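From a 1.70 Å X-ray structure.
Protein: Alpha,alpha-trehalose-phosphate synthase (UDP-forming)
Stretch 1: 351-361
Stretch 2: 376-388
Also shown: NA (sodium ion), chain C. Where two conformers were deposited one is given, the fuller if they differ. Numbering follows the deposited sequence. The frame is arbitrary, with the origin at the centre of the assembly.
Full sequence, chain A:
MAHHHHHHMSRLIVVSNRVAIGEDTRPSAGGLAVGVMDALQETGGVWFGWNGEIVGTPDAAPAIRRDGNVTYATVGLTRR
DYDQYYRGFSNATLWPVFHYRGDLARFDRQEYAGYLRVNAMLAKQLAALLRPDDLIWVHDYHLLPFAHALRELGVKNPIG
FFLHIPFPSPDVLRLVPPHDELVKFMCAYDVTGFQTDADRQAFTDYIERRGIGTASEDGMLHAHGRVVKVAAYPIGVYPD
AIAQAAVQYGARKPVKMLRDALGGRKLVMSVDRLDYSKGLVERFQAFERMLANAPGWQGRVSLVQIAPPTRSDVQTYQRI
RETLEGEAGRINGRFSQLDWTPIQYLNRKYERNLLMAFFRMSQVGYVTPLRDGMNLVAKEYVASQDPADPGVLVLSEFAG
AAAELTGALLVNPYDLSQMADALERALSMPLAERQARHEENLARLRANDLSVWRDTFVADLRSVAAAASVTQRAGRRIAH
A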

# COMPACT_ATOMS: atom_id res chain seq x y z
N GLU A 351 -31.49 -13.43 -8.66
CA GLU A 351 -31.84 -14.04 -7.38
C GLU A 351 -30.66 -14.82 -6.81
O GLU A 351 -29.95 -15.52 -7.53
CB GLU A 351 -33.01 -15.01 -7.54
CG GLU A 351 -34.37 -14.41 -7.59
CD GLU A 351 -35.41 -15.52 -7.58
OE1 GLU A 351 -35.46 -16.27 -6.58
OE2 GLU A 351 -36.13 -15.66 -8.58
N ARG A 352 -30.48 -14.72 -5.49
CA ARG A 352 -29.34 -15.35 -4.84
C ARG A 352 -29.32 -16.85 -5.09
O ARG A 352 -28.27 -17.42 -5.39
CB ARG A 352 -29.37 -15.05 -3.35
CG ARG A 352 -28.33 -15.79 -2.54
CD ARG A 352 -28.46 -15.37 -1.08
NE ARG A 352 -27.63 -16.19 -0.20
CZ ARG A 352 -26.34 -15.97 0.02
NH1 ARG A 352 -25.73 -14.96 -0.58
NH2 ARG A 352 -25.67 -16.76 0.85
N ASN A 353 -30.47 -17.51 -4.96
CA ASN A 353 -30.48 -18.96 -5.10
C ASN A 353 -30.21 -19.39 -6.54
O ASN A 353 -29.69 -20.49 -6.77
CB ASN A 353 -31.79 -19.54 -4.59
CG ASN A 353 -31.87 -19.53 -3.09
OD1 ASN A 353 -30.94 -19.09 -2.41
ND2 ASN A 353 -32.98 -20.02 -2.55
N LEU A 354 -30.58 -18.55 -7.51
CA LEU A 354 -30.20 -18.81 -8.89
C LEU A 354 -28.69 -18.78 -9.06
O LEU A 354 -28.12 -19.65 -9.74
CB LEU A 354 -30.87 -17.78 -9.81
CG LEU A 354 -31.06 -18.12 -11.28
CD1 LEU A 354 -31.99 -19.32 -11.43
CD2 LEU A 354 -31.60 -16.93 -12.05
N LEU A 355 -28.01 -17.79 -8.46
CA LEU A 355 -26.56 -17.74 -8.53
C LEU A 355 -25.95 -19.02 -7.96
O LEU A 355 -24.97 -19.54 -8.51
CB LEU A 355 -26.01 -16.53 -7.77
CG LEU A 355 -26.31 -15.13 -8.31
CD1 LEU A 355 -25.60 -14.09 -7.45
CD2 LEU A 355 -25.88 -15.00 -9.77
N MET A 356 -26.51 -19.53 -6.86
CA MET A 356 -25.98 -20.77 -6.30
C MET A 356 -26.14 -21.92 -7.29
O MET A 356 -25.22 -22.74 -7.45
CB MET A 356 -26.65 -21.10 -4.96
CG MET A 356 -26.62 -19.95 -3.92
SD MET A 356 -24.95 -19.32 -3.60
CE MET A 356 -25.32 -17.82 -2.71
N ALA A 357 -27.29 -21.99 -7.97
CA ALA A 357 -27.47 -23.01 -8.99
C ALA A 357 -26.49 -22.82 -10.15
O ALA A 357 -26.00 -23.81 -10.71
CB ALA A 357 -28.92 -23.00 -9.50
N PHE A 358 -26.19 -21.57 -10.52
CA PHE A 358 -25.16 -21.35 -11.54
C PHE A 358 -23.80 -21.83 -11.03
O PHE A 358 -23.03 -22.44 -11.78
CB PHE A 358 -25.04 -19.87 -11.91
CG PHE A 358 -26.27 -19.26 -12.51
CD1 PHE A 358 -27.25 -20.02 -13.12
CD2 PHE A 358 -26.44 -17.87 -12.48
CE1 PHE A 358 -28.38 -19.42 -13.68
CE2 PHE A 358 -27.55 -17.27 -13.03
CZ PHE A 358 -28.53 -18.04 -13.62
N PHE A 359 -23.47 -21.52 -9.77
CA PHE A 359 -22.22 -22.01 -9.21
C PHE A 359 -22.17 -23.53 -9.26
O PHE A 359 -21.14 -24.11 -9.61
CB PHE A 359 -22.06 -21.55 -7.75
CG PHE A 359 -21.86 -20.07 -7.58
CD1 PHE A 359 -21.39 -19.27 -8.61
CD2 PHE A 359 -22.13 -19.48 -6.35
CE1 PHE A 359 -21.20 -17.91 -8.42
CE2 PHE A 359 -21.94 -18.13 -6.15
CZ PHE A 359 -21.48 -17.34 -7.18
N ARG A 360 -23.26 -24.18 -8.89
CA ARG A 360 -23.22 -25.64 -8.86
C ARG A 360 -22.98 -26.22 -10.25
O ARG A 360 -22.25 -27.20 -10.40
CB ARG A 360 -24.51 -26.20 -8.25
CG ARG A 360 -24.46 -27.72 -7.99
CD ARG A 360 -25.68 -28.12 -7.16
NE ARG A 360 -25.72 -29.51 -6.69
CZ ARG A 360 -25.36 -29.91 -5.47
NH1 ARG A 360 -24.89 -29.04 -4.58
NH2 ARG A 360 -25.49 -31.19 -5.12
N MET A 361 -23.59 -25.62 -11.28
CA MET A 361 -23.44 -26.07 -12.66
C MET A 361 -22.01 -25.91 -13.16
O MET A 361 -21.53 -26.69 -13.98
CB MET A 361 -24.38 -25.28 -13.57
CG MET A 361 -24.28 -25.60 -15.06
SD MET A 361 -25.26 -24.52 -16.13
CE MET A 361 -26.48 -23.93 -14.97
NA NA C . -19.92 -27.55 -10.16
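Stretch 2 (376-388) LVAKEYVASQDPA

Two arginines on helix 352-361 anchor stretch 2 by charge. Near the start of that helix, Arg352 NH1 donates to Glu380 OE2 at 2.9 Å in a salt bridge, which a water bound to both Arg352 NH2 and Glu380 OE2 reinforces. Near its end, the extended Arg360 side chain reaches the C-terminal part of the second helix: Arg360 NH1 donates to Ser384 O at 2.9 Å, and Arg360 NH2 lies 3.6 Å from Asp386 OD2 in a second salt bridge. The guanidinium can donate to a carbonyl while a nearby carboxylate matches its charge, here with a water bridging Arg360 NE and Asp386 OD2.

Gln385, where the backbone turns extended (phi/psi -75/149), uses both ends of its amide. Gln385 NE2 donates to Phe359 O at 2.9 Å and also to Tyr381 O within its own stretch. The sodium ion is coordinated by Gln385 OE1 and Arg360 O, so the metal ties the stretches together.

The helices' N-to-C directions diverge by 64°, neither parallel nor antiparallel, their axes approaching to 8.3 Å. Between them Phe359 is the knob, set among Val377, Glu380, Tyr381 and Ser384. The edge of Tyr381 points toward its face, with Phe359 CG 3.7 Å from Tyr381 CD1, and Phe359 CZ meets Val377 CG1 at 4.0 Å. Small Ser384 admits close packing: Ser384 CB lies 3.7 Å from Phe359 CB.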

# COMPACT_ATOMS: atom_id res chain seq x y z
N LEU A 376 -17.38 -13.37 0.31
CA LEU A 376 -18.33 -14.44 0.55
C LEU A 376 -18.70 -15.20 -0.72
O LEU A 376 -19.13 -16.36 -0.63
CB LEU A 376 -19.59 -13.88 1.22
CG LEU A 376 -19.32 -13.24 2.60
CD1 LEU A 376 -20.56 -12.54 3.13
CD2 LEU A 376 -18.82 -14.28 3.60
N VAL A 377 -18.52 -14.60 -1.90
CA VAL A 377 -18.74 -15.36 -3.13
C VAL A 377 -17.84 -16.59 -3.17
O VAL A 377 -18.28 -17.67 -3.58
CB VAL A 377 -18.56 -14.46 -4.37
CG1 VAL A 377 -18.35 -15.29 -5.63
CG2 VAL A 377 -19.77 -13.55 -4.53
N ALA A 378 -16.58 -16.46 -2.73
CA ALA A 378 -15.71 -17.63 -2.71
C ALA A 378 -16.28 -18.75 -1.84
O ALA A 378 -16.26 -19.92 -2.23
CB ALA A 378 -14.31 -17.24 -2.23
N LYS A 379 -16.83 -18.40 -0.67
CA LYS A 379 -17.38 -19.42 0.22
C LYS A 379 -18.68 -19.98 -0.34
O LYS A 379 -18.92 -21.20 -0.27
CB LYS A 379 -17.58 -18.82 1.62
CG LYS A 379 -16.26 -18.31 2.24
CD LYS A 379 -16.41 -17.97 3.71
CE LYS A 379 -15.02 -17.69 4.35
NZ LYS A 379 -15.11 -17.40 5.83
N GLU A 380 -19.53 -19.11 -0.89
CA GLU A 380 -20.77 -19.54 -1.53
C GLU A 380 -20.49 -20.46 -2.71
O GLU A 380 -21.24 -21.42 -2.95
CB GLU A 380 -21.57 -18.33 -2.01
CG GLU A 380 -22.10 -17.48 -0.87
CD GLU A 380 -22.48 -16.07 -1.31
OE1 GLU A 380 -22.38 -15.76 -2.51
OE2 GLU A 380 -22.88 -15.28 -0.44
N TYR A 381 -19.43 -20.17 -3.47
CA TYR A 381 -19.08 -21.02 -4.60
C TYR A 381 -18.81 -22.45 -4.13
O TYR A 381 -19.37 -23.42 -4.66
CB TYR A 381 -17.87 -20.46 -5.36
CG TYR A 381 -17.61 -21.33 -6.55
CD1 TYR A 381 -18.35 -21.18 -7.71
CD2 TYR A 381 -16.69 -22.38 -6.48
CE1 TYR A 381 -18.17 -22.02 -8.79
CE2 TYR A 381 -16.49 -23.22 -7.57
CZ TYR A 381 -17.24 -23.04 -8.72
OH TYR A 381 -17.08 -23.89 -9.79
N VAL A 382 -17.94 -22.61 -3.13
CA VAL A 382 -17.63 -23.94 -2.62
C VAL A 382 -18.89 -24.61 -2.08
O VAL A 382 -19.18 -25.78 -2.40
CB VAL A 382 -16.54 -23.85 -1.53
CG1 VAL A 382 -16.33 -25.20 -0.83
CG2 VAL A 382 -15.23 -23.34 -2.12
N ALA A 383 -19.65 -23.88 -1.27
CA ALA A 383 -20.82 -24.48 -0.63
C ALA A 383 -21.84 -24.98 -1.66
O ALA A 383 -22.62 -25.89 -1.36
CB ALA A 383 -21.47 -23.46 0.31
N SER A 384 -21.86 -24.38 -2.85
CA SER A 384 -22.84 -24.76 -3.86
C SER A 384 -22.50 -26.06 -4.58
O SER A 384 -23.36 -26.62 -5.26
CB SER A 384 -22.98 -23.63 -4.89
OG SER A 384 -23.50 -22.45 -4.29
N GLN A 385 -21.27 -26.56 -4.46
CA GLN A 385 -20.84 -27.63 -5.35
C GLN A 385 -21.45 -28.98 -4.99
O GLN A 385 -21.71 -29.29 -3.82
CB GLN A 385 -19.32 -27.77 -5.33
CG GLN A 385 -18.63 -26.48 -5.78
CD GLN A 385 -19.13 -26.04 -7.15
OE1 GLN A 385 -19.07 -26.81 -8.12
NE2 GLN A 385 -19.65 -24.82 -7.22
N ASP A 386 -21.66 -29.80 -6.03
CA ASP A 386 -22.03 -31.19 -5.82
C ASP A 386 -20.76 -31.94 -5.44
O ASP A 386 -19.82 -31.95 -6.23
CB ASP A 386 -22.66 -31.76 -7.10
CG ASP A 386 -23.24 -33.17 -6.90
OD1 ASP A 386 -22.71 -33.95 -6.08
OD2 ASP A 386 -24.26 -33.49 -7.57
N PRO A 387 -20.68 -32.54 -4.26
CA PRO A 387 -19.43 -33.23 -3.89
C PRO A 387 -19.10 -34.41 -4.78
O PRO A 387 -17.95 -34.86 -4.77
CB PRO A 387 -19.68 -33.69 -2.44
CG PRO A 387 -21.17 -33.74 -2.31
CD PRO A 387 -21.71 -32.65 -3.21
N ALA A 388 -20.07 -34.93 -5.55
CA ALA A 388 -19.77 -36.03 -6.47
C ALA A 388 -19.01 -35.56 -7.70
O ALA A 388 -18.38 -36.39 -8.37
CB ALA A 388 -21.07 -36.72 -6.90
O HOH W 1 -23.38 -15.32 2.05
O HOH W 2 -25.87 -31.60 -8.56
O HOH W 3 -20.81 -29.47 -8.94
O HOH W 4 -18.40 -29.26 -11.24